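Local coordinates for protein putative rubredoxin reductase (Rhodopseudomonas palustris, PDB 3FG2) that probably passes electrons from NADH through its bound FAD to the ferredoxin that serves the cytochrome P450 CYP199A2, at residues Ala118-Val123 and Glu213-Thr218; Arg111-Pro116 and Thr208-Glu213; Tyr203-Thr208 and Val220-Gly225; Lys143-Ile148 and Lys164-Asp169. All coordinates share one frame; numbering follows the deposited sequence.

Contact 1 of 4, residues Ala118-Val123 and Glu213-Thr218; sequences ASLPDV and EGDRVT
Val217 turns one methyl, CG2, against the turn that runs from Leu120 to Val123. CG1 is anti to the backbone N (chi1 171°), which puts CG2 beside that nitrogen and facing the turn. There Val217 CG2 meets Asp122 CB at 3.7 Å and Val123 CG2 at 4.0 Å, the two valines crossing at about a right angle; Leu120 CD1 comes up to the same methyl at 4.3 Å. The other branch of Leu120 goes to Asp215: CD2 lies 3.3 Å from Asp215 OD1, and these two side chains also cross almost squarely, a methyl against a carboxylate oxygen.

Two waters bridge the segments, whose backbones make no direct hydrogen bond. One molecule accepts from Asp122 N and, at 3.2 Å, from Val217 N, and donates to Asp215 O at 3.0 Å. A second donates to both Asp122 OD1 and Val217 O. The remaining carboxylate oxygen, Asp122 OD2, is salt-bridged to Arg138. Arg216 turns back over the hairpin end, its NH1 in a salt bridge of 2.6 Å with Glu213 OE2.

Glu213 and Arg216 exchange both backbone N-H...O bonds around Gly214 and Asp215. This is a two-residue beta-hairpin turn, and the type I turn of Leu120-Val123, whose last residue begins edge strand 123-124 of the parallel sheet, packs against it.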
# COMPACT_ATOMS: atom_id res chain seq x y z
N ALA A 118 10.23 -18.76 -12.52
CA ALA A 118 9.71 -17.83 -11.52
C ALA A 118 8.49 -18.38 -10.78
O ALA A 118 8.14 -17.88 -9.71
CB ALA A 118 9.36 -16.51 -12.17
N SER A 119 7.86 -19.39 -11.35
CA SER A 119 6.67 -19.97 -10.74
C SER A 119 6.91 -21.24 -9.93
O SER A 119 5.96 -21.95 -9.60
CB SER A 119 5.61 -20.25 -11.81
OG SER A 119 6.08 -21.19 -12.75
N LEU A 120 8.17 -21.55 -9.60
CA LEU A 120 8.45 -22.73 -8.79
C LEU A 120 7.83 -22.50 -7.41
O LEU A 120 7.58 -21.37 -7.01
CB LEU A 120 9.95 -22.96 -8.67
CG LEU A 120 10.63 -23.48 -9.95
CD1 LEU A 120 12.13 -23.55 -9.74
CD2 LEU A 120 10.07 -24.86 -10.30
N PRO A 121 7.58 -23.58 -6.66
CA PRO A 121 6.98 -23.48 -5.33
C PRO A 121 7.62 -22.51 -4.34
O PRO A 121 6.91 -21.82 -3.59
CB PRO A 121 7.05 -24.92 -4.81
CG PRO A 121 7.01 -25.74 -6.08
CD PRO A 121 7.93 -24.98 -6.98
N ASP A 122 8.95 -22.44 -4.34
CA ASP A 122 9.66 -21.56 -3.40
C ASP A 122 9.87 -20.11 -3.83
O ASP A 122 10.75 -19.43 -3.31
CB ASP A 122 11.00 -22.20 -3.02
CG ASP A 122 10.84 -23.39 -2.09
OD1 ASP A 122 11.66 -24.33 -2.18
OD2 ASP A 122 9.90 -23.38 -1.25
N VAL A 123 9.06 -19.65 -4.78
CA VAL A 123 9.11 -18.26 -5.22
C VAL A 123 7.77 -17.69 -4.74
O VAL A 123 6.73 -17.87 -5.39
CB VAL A 123 9.23 -18.15 -6.76
CG1 VAL A 123 9.17 -16.70 -7.18
CG2 VAL A 123 10.55 -18.76 -7.22
N GLU A 213 17.12 -26.81 -9.21
CA GLU A 213 17.65 -28.16 -9.31
C GLU A 213 16.41 -29.00 -9.08
O GLU A 213 15.83 -28.99 -8.00
CB GLU A 213 18.70 -28.37 -8.22
CG GLU A 213 19.33 -29.74 -8.21
CD GLU A 213 18.70 -30.65 -7.19
OE1 GLU A 213 18.66 -30.27 -5.99
OE2 GLU A 213 18.26 -31.74 -7.58
N GLY A 214 15.99 -29.72 -10.12
CA GLY A 214 14.78 -30.50 -10.01
C GLY A 214 13.71 -29.42 -10.09
O GLY A 214 13.49 -28.83 -11.15
N ASP A 215 13.06 -29.15 -8.96
CA ASP A 215 12.07 -28.10 -8.89
C ASP A 215 12.31 -27.34 -7.59
O ASP A 215 11.41 -26.69 -7.04
CB ASP A 215 10.65 -28.67 -8.94
CG ASP A 215 10.20 -28.96 -10.36
OD1 ASP A 215 10.30 -28.04 -11.21
OD2 ASP A 215 9.75 -30.09 -10.64
N ARG A 216 13.55 -27.44 -7.13
CA ARG A 216 14.00 -26.78 -5.92
C ARG A 216 14.82 -25.56 -6.27
O ARG A 216 15.83 -25.67 -6.96
CB ARG A 216 14.87 -27.73 -5.10
CG ARG A 216 14.15 -28.94 -4.54
CD ARG A 216 15.11 -29.80 -3.74
NE ARG A 216 15.93 -30.67 -4.58
CZ ARG A 216 15.44 -31.69 -5.29
NH1 ARG A 216 16.25 -32.43 -6.03
NH2 ARG A 216 14.14 -31.96 -5.27
N VAL A 217 14.38 -24.39 -5.82
CA VAL A 217 15.11 -23.16 -6.08
C VAL A 217 16.52 -23.29 -5.51
O VAL A 217 16.69 -23.81 -4.42
CB VAL A 217 14.43 -21.95 -5.40
CG1 VAL A 217 15.32 -20.73 -5.50
CG2 VAL A 217 13.07 -21.68 -6.02
N THR A 218 17.53 -22.83 -6.24
CA THR A 218 18.90 -22.89 -5.73
C THR A 218 19.60 -21.55 -5.84
O THR A 218 20.73 -21.39 -5.37
CB THR A 218 19.77 -23.95 -6.46
OG1 THR A 218 19.75 -23.71 -7.87
CG2 THR A 218 19.27 -25.36 -6.16
O HOH W 1 14.58 -25.17 -2.31
O HOH W 2 11.23 -24.33 -5.19

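Contact 2 of 4, residues Arg111-Pro116 and Thr208-Glu213; sequences RMLDVP and TEIAAE
Val115 sits against Glu209 with its side chain turned off the staggered positions: chi1 is 133°, so CG1 comes close to eclipsing the residue's own carbonyl carbon. The two methyls lie alongside the Thr208-Glu209 peptide, on one side of it. CG1 of Val115 presses on Glu209 CA at 3.3 Å, and its CG2 lies 3.4 Å from Thr208 C; the packing is tight, and the torsion suggests some strain. The same CG1 also meets Ile210 CG1 at 3.8 Å. Next along, the proline ring touches by CD, the carbon bonded to the ring nitrogen: Pro116 CD lies 3.4 Å from Thr208 O.

The backbone it packs on is irregular. Thr208 and Glu209 both face Val221 of the partner strand, a classic beta bulge in the strand 207-213, and the loop between strands 108-110 and 123-124 crosses this place at a steep angle, its direction 79° from that of the strand. One hydrogen bond joins the two: Ile210 N donates to Pro116 O at 3.1 Å, fairly straight at 155°.

Leu113 also reaches Ile210. Its CG is anti to the backbone N, and its CD2 meets Ile210 CD1 at 4.1 Å, the two side chains lying obliquely. Between Leu113 and Val115 the loop makes an inverse gamma turn centred on Asp114, closed by a weak bond from Val115 N to Leu113 O. Leu113 N is itself hydrogen-bonded to Tyr125 OH, while Ile210 is backed by Val217 and Val220 of the neighbouring strand.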
# COMPACT_ATOMS: atom_id res chain seq x y z
N ARG A 111 2.34 -8.29 -9.24
CA ARG A 111 2.77 -8.31 -10.64
C ARG A 111 3.71 -9.51 -10.70
O ARG A 111 4.74 -9.52 -10.03
CB ARG A 111 3.53 -7.03 -10.98
CG ARG A 111 4.00 -6.98 -12.41
CD ARG A 111 5.07 -5.93 -12.56
NE ARG A 111 5.48 -5.76 -13.95
CZ ARG A 111 6.62 -5.19 -14.31
NH1 ARG A 111 7.47 -4.74 -13.38
NH2 ARG A 111 6.92 -5.06 -15.60
N MET A 112 3.36 -10.52 -11.48
CA MET A 112 4.18 -11.72 -11.57
C MET A 112 5.60 -11.52 -12.08
O MET A 112 5.83 -10.76 -13.02
CB MET A 112 3.47 -12.76 -12.45
CG MET A 112 2.13 -13.24 -11.92
SD MET A 112 2.25 -14.27 -10.44
CE MET A 112 1.85 -13.09 -9.17
N LEU A 113 6.55 -12.19 -11.44
CA LEU A 113 7.94 -12.10 -11.86
C LEU A 113 7.99 -12.81 -13.22
O LEU A 113 7.70 -14.00 -13.30
CB LEU A 113 8.85 -12.82 -10.86
CG LEU A 113 10.35 -12.74 -11.16
CD1 LEU A 113 10.83 -11.30 -11.01
CD2 LEU A 113 11.10 -13.66 -10.22
N ASP A 114 8.34 -12.07 -14.26
CA ASP A 114 8.40 -12.60 -15.62
C ASP A 114 9.77 -13.19 -15.95
O ASP A 114 10.47 -12.71 -16.85
CB ASP A 114 8.06 -11.48 -16.60
CG ASP A 114 7.75 -11.98 -18.00
OD1 ASP A 114 7.78 -13.21 -18.24
OD2 ASP A 114 7.46 -11.13 -18.87
N VAL A 115 10.14 -14.25 -15.24
CA VAL A 115 11.44 -14.87 -15.43
C VAL A 115 11.35 -16.40 -15.43
O VAL A 115 10.46 -16.96 -14.80
CB VAL A 115 12.39 -14.36 -14.31
CG1 VAL A 115 13.14 -15.50 -13.67
CG2 VAL A 115 13.33 -13.31 -14.86
N PRO A 116 12.27 -17.08 -16.13
CA PRO A 116 12.23 -18.55 -16.16
C PRO A 116 12.20 -19.15 -14.76
O PRO A 116 12.92 -18.68 -13.86
CB PRO A 116 13.51 -18.90 -16.92
CG PRO A 116 13.61 -17.78 -17.91
CD PRO A 116 13.31 -16.57 -17.04
N THR A 208 17.08 -12.42 -13.94
CA THR A 208 16.91 -12.85 -15.33
C THR A 208 16.51 -14.31 -15.40
O THR A 208 16.13 -14.81 -16.46
CB THR A 208 18.20 -12.68 -16.14
OG1 THR A 208 19.25 -13.44 -15.53
CG2 THR A 208 18.61 -11.21 -16.21
N GLU A 209 16.61 -15.01 -14.26
CA GLU A 209 16.29 -16.43 -14.19
C GLU A 209 16.36 -16.92 -12.74
O GLU A 209 17.15 -16.40 -11.95
CB GLU A 209 17.28 -17.22 -15.06
CG GLU A 209 17.30 -18.72 -14.84
CD GLU A 209 18.31 -19.44 -15.74
OE1 GLU A 209 19.50 -19.04 -15.76
OE2 GLU A 209 17.94 -20.43 -16.42
N ILE A 210 15.54 -17.90 -12.40
CA ILE A 210 15.55 -18.49 -11.07
C ILE A 210 16.22 -19.85 -11.23
O ILE A 210 15.64 -20.77 -11.81
CB ILE A 210 14.14 -18.73 -10.51
CG1 ILE A 210 13.39 -17.40 -10.37
CG2 ILE A 210 14.24 -19.49 -9.17
CD1 ILE A 210 14.15 -16.33 -9.61
N ALA A 211 17.45 -19.97 -10.72
CA ALA A 211 18.19 -21.22 -10.81
C ALA A 211 17.55 -22.30 -9.94
O ALA A 211 17.29 -22.10 -8.75
CB ALA A 211 19.64 -21.01 -10.39
N ALA A 212 17.28 -23.45 -10.55
CA ALA A 212 16.68 -24.54 -9.81
C ALA A 212 17.36 -25.87 -10.10
O ALA A 212 18.08 -26.02 -11.09
CB ALA A 212 15.20 -24.63 -10.12
N GLU A 213 17.12 -26.81 -9.21
CA GLU A 213 17.65 -28.16 -9.31
C GLU A 213 16.41 -29.00 -9.08
O GLU A 213 15.83 -28.99 -8.00
CB GLU A 213 18.70 -28.37 -8.22
CG GLU A 213 19.33 -29.74 -8.21
CD GLU A 213 18.70 -30.65 -7.19
OE1 GLU A 213 18.66 -30.27 -5.99
OE2 GLU A 213 18.26 -31.74 -7.58

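Contact 3 of 4, residues Tyr203-Thr208 and Val220-Gly225; sequences YGVRAT and VVLSDG
Ser223 OG is held by two groups: it accepts a hydrogen bond from Arg206 N at 3.0 Å, almost straight at 167°, and shares a hydrogen bond of 2.8 Å with a water that also donates to Gly204 O. The hydroxyl is set between its own backbone N and carbonyl carbon (chi1 48°), turned to the facing chain. Ser223 N answers with a more bent bond, 133°, to Arg206 O.

One step on, Ala207 and Leu222 form an antiparallel non-hydrogen-bonded pair with diverging side chains, at the open end of the hairpin made by strands 207-213 and 216-222. Beyond it Thr208 N bonds to Val221 O at 2.8 Å. Thr208 OG1 and Leu222 O are bridged by a second water, and the threonine methyl CG2 packs on Ser223 CA at 3.5 Å.

Apolar contacts follow the inner side. Ala207 CB touches Val220 CG1 at 3.8 Å, while Val205 CG2 meets Leu222 CD1 at 4.1 Å, and Val205 and Leu222 both rest on Val171 of the parallel sheet. The chain then leaves the strand by a type I turn, Gly225 N bonding to Leu222 O.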
# COMPACT_ATOMS: atom_id res chain seq x y z
N TYR A 203 22.54 -3.57 -5.96
CA TYR A 203 21.90 -2.55 -6.79
C TYR A 203 22.24 -2.66 -8.27
O TYR A 203 23.20 -3.31 -8.65
CB TYR A 203 22.28 -1.15 -6.29
CG TYR A 203 21.91 -0.91 -4.86
CD1 TYR A 203 22.87 -0.94 -3.85
CD2 TYR A 203 20.58 -0.67 -4.49
CE1 TYR A 203 22.52 -0.73 -2.51
CE2 TYR A 203 20.22 -0.48 -3.17
CZ TYR A 203 21.20 -0.51 -2.19
OH TYR A 203 20.83 -0.30 -0.88
N GLY A 204 21.42 -2.01 -9.09
CA GLY A 204 21.63 -1.99 -10.53
C GLY A 204 21.46 -3.31 -11.25
O GLY A 204 21.98 -3.48 -12.35
N VAL A 205 20.71 -4.24 -10.65
CA VAL A 205 20.49 -5.54 -11.26
C VAL A 205 19.04 -6.03 -11.24
O VAL A 205 18.25 -5.64 -10.37
CB VAL A 205 21.39 -6.60 -10.58
CG1 VAL A 205 22.83 -6.44 -11.05
CG2 VAL A 205 21.31 -6.45 -9.05
N ARG A 206 18.71 -6.88 -12.21
CA ARG A 206 17.38 -7.47 -12.34
C ARG A 206 17.55 -8.97 -12.29
O ARG A 206 18.64 -9.49 -12.59
CB ARG A 206 16.75 -7.19 -13.71
CG ARG A 206 16.59 -5.76 -14.12
CD ARG A 206 16.21 -5.73 -15.60
NE ARG A 206 15.00 -6.49 -15.86
CZ ARG A 206 13.81 -5.95 -16.14
NH1 ARG A 206 13.67 -4.63 -16.20
NH2 ARG A 206 12.76 -6.73 -16.34
N ALA A 207 16.48 -9.68 -11.95
CA ALA A 207 16.52 -11.13 -11.94
C ALA A 207 16.27 -11.51 -13.40
O ALA A 207 15.37 -10.97 -14.04
CB ALA A 207 15.41 -11.69 -11.05
N THR A 208 17.08 -12.42 -13.94
CA THR A 208 16.91 -12.85 -15.33
C THR A 208 16.51 -14.31 -15.40
O THR A 208 16.13 -14.81 -16.46
CB THR A 208 18.20 -12.68 -16.14
OG1 THR A 208 19.25 -13.44 -15.53
CG2 THR A 208 18.61 -11.21 -16.21
N VAL A 220 19.23 -17.09 -7.56
CA VAL A 220 18.63 -16.11 -8.46
C VAL A 220 19.70 -15.55 -9.39
O VAL A 220 20.70 -14.99 -8.93
CB VAL A 220 17.96 -14.95 -7.67
CG1 VAL A 220 17.40 -13.91 -8.64
CG2 VAL A 220 16.83 -15.50 -6.81
N VAL A 221 19.50 -15.73 -10.69
CA VAL A 221 20.46 -15.24 -11.67
C VAL A 221 20.17 -13.77 -11.97
O VAL A 221 19.01 -13.38 -12.17
CB VAL A 221 20.39 -16.07 -12.97
CG1 VAL A 221 21.56 -15.71 -13.87
CG2 VAL A 221 20.40 -17.55 -12.64
N LEU A 222 21.22 -12.96 -12.00
CA LEU A 222 21.06 -11.53 -12.25
C LEU A 222 21.49 -11.09 -13.64
O LEU A 222 22.17 -11.83 -14.37
CB LEU A 222 21.86 -10.75 -11.20
CG LEU A 222 21.53 -11.06 -9.73
CD1 LEU A 222 22.53 -10.37 -8.82
CD2 LEU A 222 20.10 -10.61 -9.42
N SER A 223 21.11 -9.86 -13.99
CA SER A 223 21.44 -9.29 -15.29
C SER A 223 22.93 -9.02 -15.48
O SER A 223 23.36 -8.60 -16.56
CB SER A 223 20.65 -7.99 -15.51
OG SER A 223 20.74 -7.16 -14.37
N ASP A 224 23.73 -9.22 -14.43
CA ASP A 224 25.17 -9.02 -14.61
C ASP A 224 25.82 -10.38 -14.85
O ASP A 224 27.05 -10.49 -14.93
CB ASP A 224 25.79 -8.32 -13.40
CG ASP A 224 25.61 -9.09 -12.11
OD1 ASP A 224 26.08 -8.58 -11.07
OD2 ASP A 224 25.02 -10.19 -12.15
N GLY A 225 24.99 -11.41 -15.00
CA GLY A 225 25.48 -12.75 -15.26
C GLY A 225 25.74 -13.60 -14.02
O GLY A 225 25.80 -14.82 -14.11
O HOH W 3 22.01 -4.73 -15.08
O HOH W 4 21.68 -13.07 -16.70

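Contact 4 of 4, residues Lys143-Ile148 and Lys164-Asp169; sequences KHVVVI and KGLEVD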
# COMPACT_ATOMS: atom_id res chain seq x y z
N LYS A 143 17.14 -21.50 4.80
CA LYS A 143 18.39 -20.91 5.25
C LYS A 143 18.79 -19.63 4.55
O LYS A 143 19.48 -18.79 5.13
CB LYS A 143 19.53 -21.90 5.04
CG LYS A 143 19.34 -23.28 5.63
CD LYS A 143 19.72 -23.31 7.10
CE LYS A 143 20.09 -24.73 7.51
NZ LYS A 143 21.24 -25.24 6.69
N HIS A 144 18.35 -19.46 3.31
CA HIS A 144 18.79 -18.30 2.54
C HIS A 144 17.73 -17.77 1.58
O HIS A 144 17.33 -18.46 0.64
CB HIS A 144 20.03 -18.74 1.75
CG HIS A 144 20.84 -17.61 1.21
ND1 HIS A 144 20.51 -16.29 1.40
CD2 HIS A 144 22.00 -17.61 0.51
CE1 HIS A 144 21.42 -15.52 0.84
NE2 HIS A 144 22.34 -16.30 0.29
N VAL A 145 17.27 -16.54 1.81
CA VAL A 145 16.25 -15.96 0.94
C VAL A 145 16.76 -14.74 0.15
O VAL A 145 17.47 -13.89 0.69
CB VAL A 145 15.00 -15.52 1.74
CG1 VAL A 145 15.38 -14.52 2.82
CG2 VAL A 145 13.97 -14.91 0.81
N VAL A 146 16.40 -14.67 -1.12
CA VAL A 146 16.76 -13.52 -1.94
C VAL A 146 15.49 -12.70 -2.08
O VAL A 146 14.46 -13.22 -2.51
CB VAL A 146 17.25 -13.91 -3.36
CG1 VAL A 146 17.33 -12.66 -4.24
CG2 VAL A 146 18.62 -14.56 -3.29
N VAL A 147 15.56 -11.43 -1.70
CA VAL A 147 14.40 -10.55 -1.80
C VAL A 147 14.56 -9.67 -3.04
O VAL A 147 15.49 -8.85 -3.12
CB VAL A 147 14.28 -9.65 -0.56
CG1 VAL A 147 13.13 -8.67 -0.72
CG2 VAL A 147 14.07 -10.52 0.67
N ILE A 148 13.67 -9.84 -4.01
CA ILE A 148 13.71 -9.05 -5.24
C ILE A 148 12.72 -7.91 -5.10
O ILE A 148 11.52 -8.13 -5.06
CB ILE A 148 13.31 -9.89 -6.49
CG1 ILE A 148 14.14 -11.18 -6.55
CG2 ILE A 148 13.51 -9.05 -7.75
CD1 ILE A 148 13.75 -12.13 -7.69
N LYS A 164 15.29 -13.60 12.06
CA LYS A 164 14.98 -15.00 12.33
C LYS A 164 16.16 -15.91 12.00
O LYS A 164 16.03 -17.13 12.04
CB LYS A 164 13.75 -15.44 11.54
CG LYS A 164 12.43 -14.86 12.02
CD LYS A 164 11.28 -15.37 11.16
CE LYS A 164 9.92 -14.90 11.65
NZ LYS A 164 9.57 -15.43 13.01
N GLY A 165 17.30 -15.33 11.65
CA GLY A 165 18.47 -16.13 11.35
C GLY A 165 18.71 -16.51 9.90
O GLY A 165 19.73 -17.12 9.59
N LEU A 166 17.81 -16.16 8.99
CA LEU A 166 18.03 -16.49 7.59
C LEU A 166 19.05 -15.57 6.96
O LEU A 166 19.27 -14.45 7.41
CB LEU A 166 16.74 -16.38 6.76
CG LEU A 166 15.77 -17.56 6.77
CD1 LEU A 166 15.15 -17.70 8.14
CD2 LEU A 166 14.70 -17.34 5.71
N GLU A 167 19.69 -16.07 5.91
CA GLU A 167 20.67 -15.28 5.19
C GLU A 167 19.80 -14.45 4.25
O GLU A 167 18.85 -14.97 3.67
CB GLU A 167 21.57 -16.21 4.38
CG GLU A 167 22.87 -15.60 4.01
CD GLU A 167 24.02 -16.37 4.59
OE1 GLU A 167 24.04 -16.56 5.83
OE2 GLU A 167 24.91 -16.77 3.80
N VAL A 168 20.11 -13.17 4.11
CA VAL A 168 19.29 -12.31 3.27
C VAL A 168 20.03 -11.48 2.24
O VAL A 168 20.96 -10.75 2.57
CB VAL A 168 18.45 -11.34 4.13
CG1 VAL A 168 17.54 -10.51 3.24
CG2 VAL A 168 17.65 -12.11 5.15
N ASP A 169 19.58 -11.58 0.99
CA ASP A 169 20.15 -10.81 -0.11
C ASP A 169 19.00 -10.07 -0.79
O ASP A 169 17.99 -10.66 -1.16
CB ASP A 169 20.85 -11.72 -1.13
CG ASP A 169 22.24 -12.11 -0.68
OD1 ASP A 169 22.40 -13.08 0.09
OD2 ASP A 169 23.20 -11.43 -1.09
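Strands 144-148 and 167-171, joined through helix 152-163, make a beta-alpha-beta unit and lie side by side in parallel, the axes of the segments 144-148 and 167-169 passing 4.8 Å apart. Backbone bonds alternate between them. Glu167 N donates to Lys143 O at 2.8 Å, Val145 N to Glu167 O at 2.9 Å, Asp169 N to Val145 O, and Val147 N to Asp169 O at 2.6 Å, the last nearly along the C=O axis.

On one face of the sheet His144 leans over toward Glu167. With CG anti to its backbone N (chi1 -164°), the ring is covered on one face by Glu167 CB, 3.6 Å from the ring centroid, a CH-pi contact shifted toward the rim. His144 ND1 adds a weak bond of 3.1 Å to Glu167 O, so that carbonyl takes a second donor besides Val145 N. Asp169, on the same face of the sheet as His144, has its OD2 hydrogen-bonded to His202 NE2.

The crossover has the layout of a Rossmann-type nucleotide-binding domain: strand 144-148 runs into a GxGxxG-like sequence (Gly149, Gly151, Gly154) spanning the turn and the start of the helix, which probably serves the pyridine nucleotide. The helix ends in a Schellman motif with Gly165 at positive phi, turning the chain into the second strand. On the helix side of the sheet Val145 and Val168 lie together pointing the same way, CG1 of Val145 4.0 Å from CG2 of Val168, and Leu166 CD2 reaches Val145 CG1 from just before the strand. Phe157 of the helix packs on Val145 and Val147.

In the fold
Contacts 1, 2 and 3 all use the hairpin of strands 207-213 and 216-222: contact 1 at its turn, contact 2 on strand 207-213 and contact 3 at its open end, with 9 Å between the centres of contacts 1 and 2 and 11 Å between those of 2 and 3. Contact 4 lies within the parallel sheet, whose edge strand 123-124 begins in contact 1. Ile148 CD1 links the layers, lying 4.0 Å from Leu113 CD2 of contact 2 and 3.8 Å from Ala207 CB of contact 3, while Val146 CB meets Val220 CG2. All four are away from the FAD-binding residues; the side chain of Val147 in contact 4 is about 12 Å from the flavin cofactor.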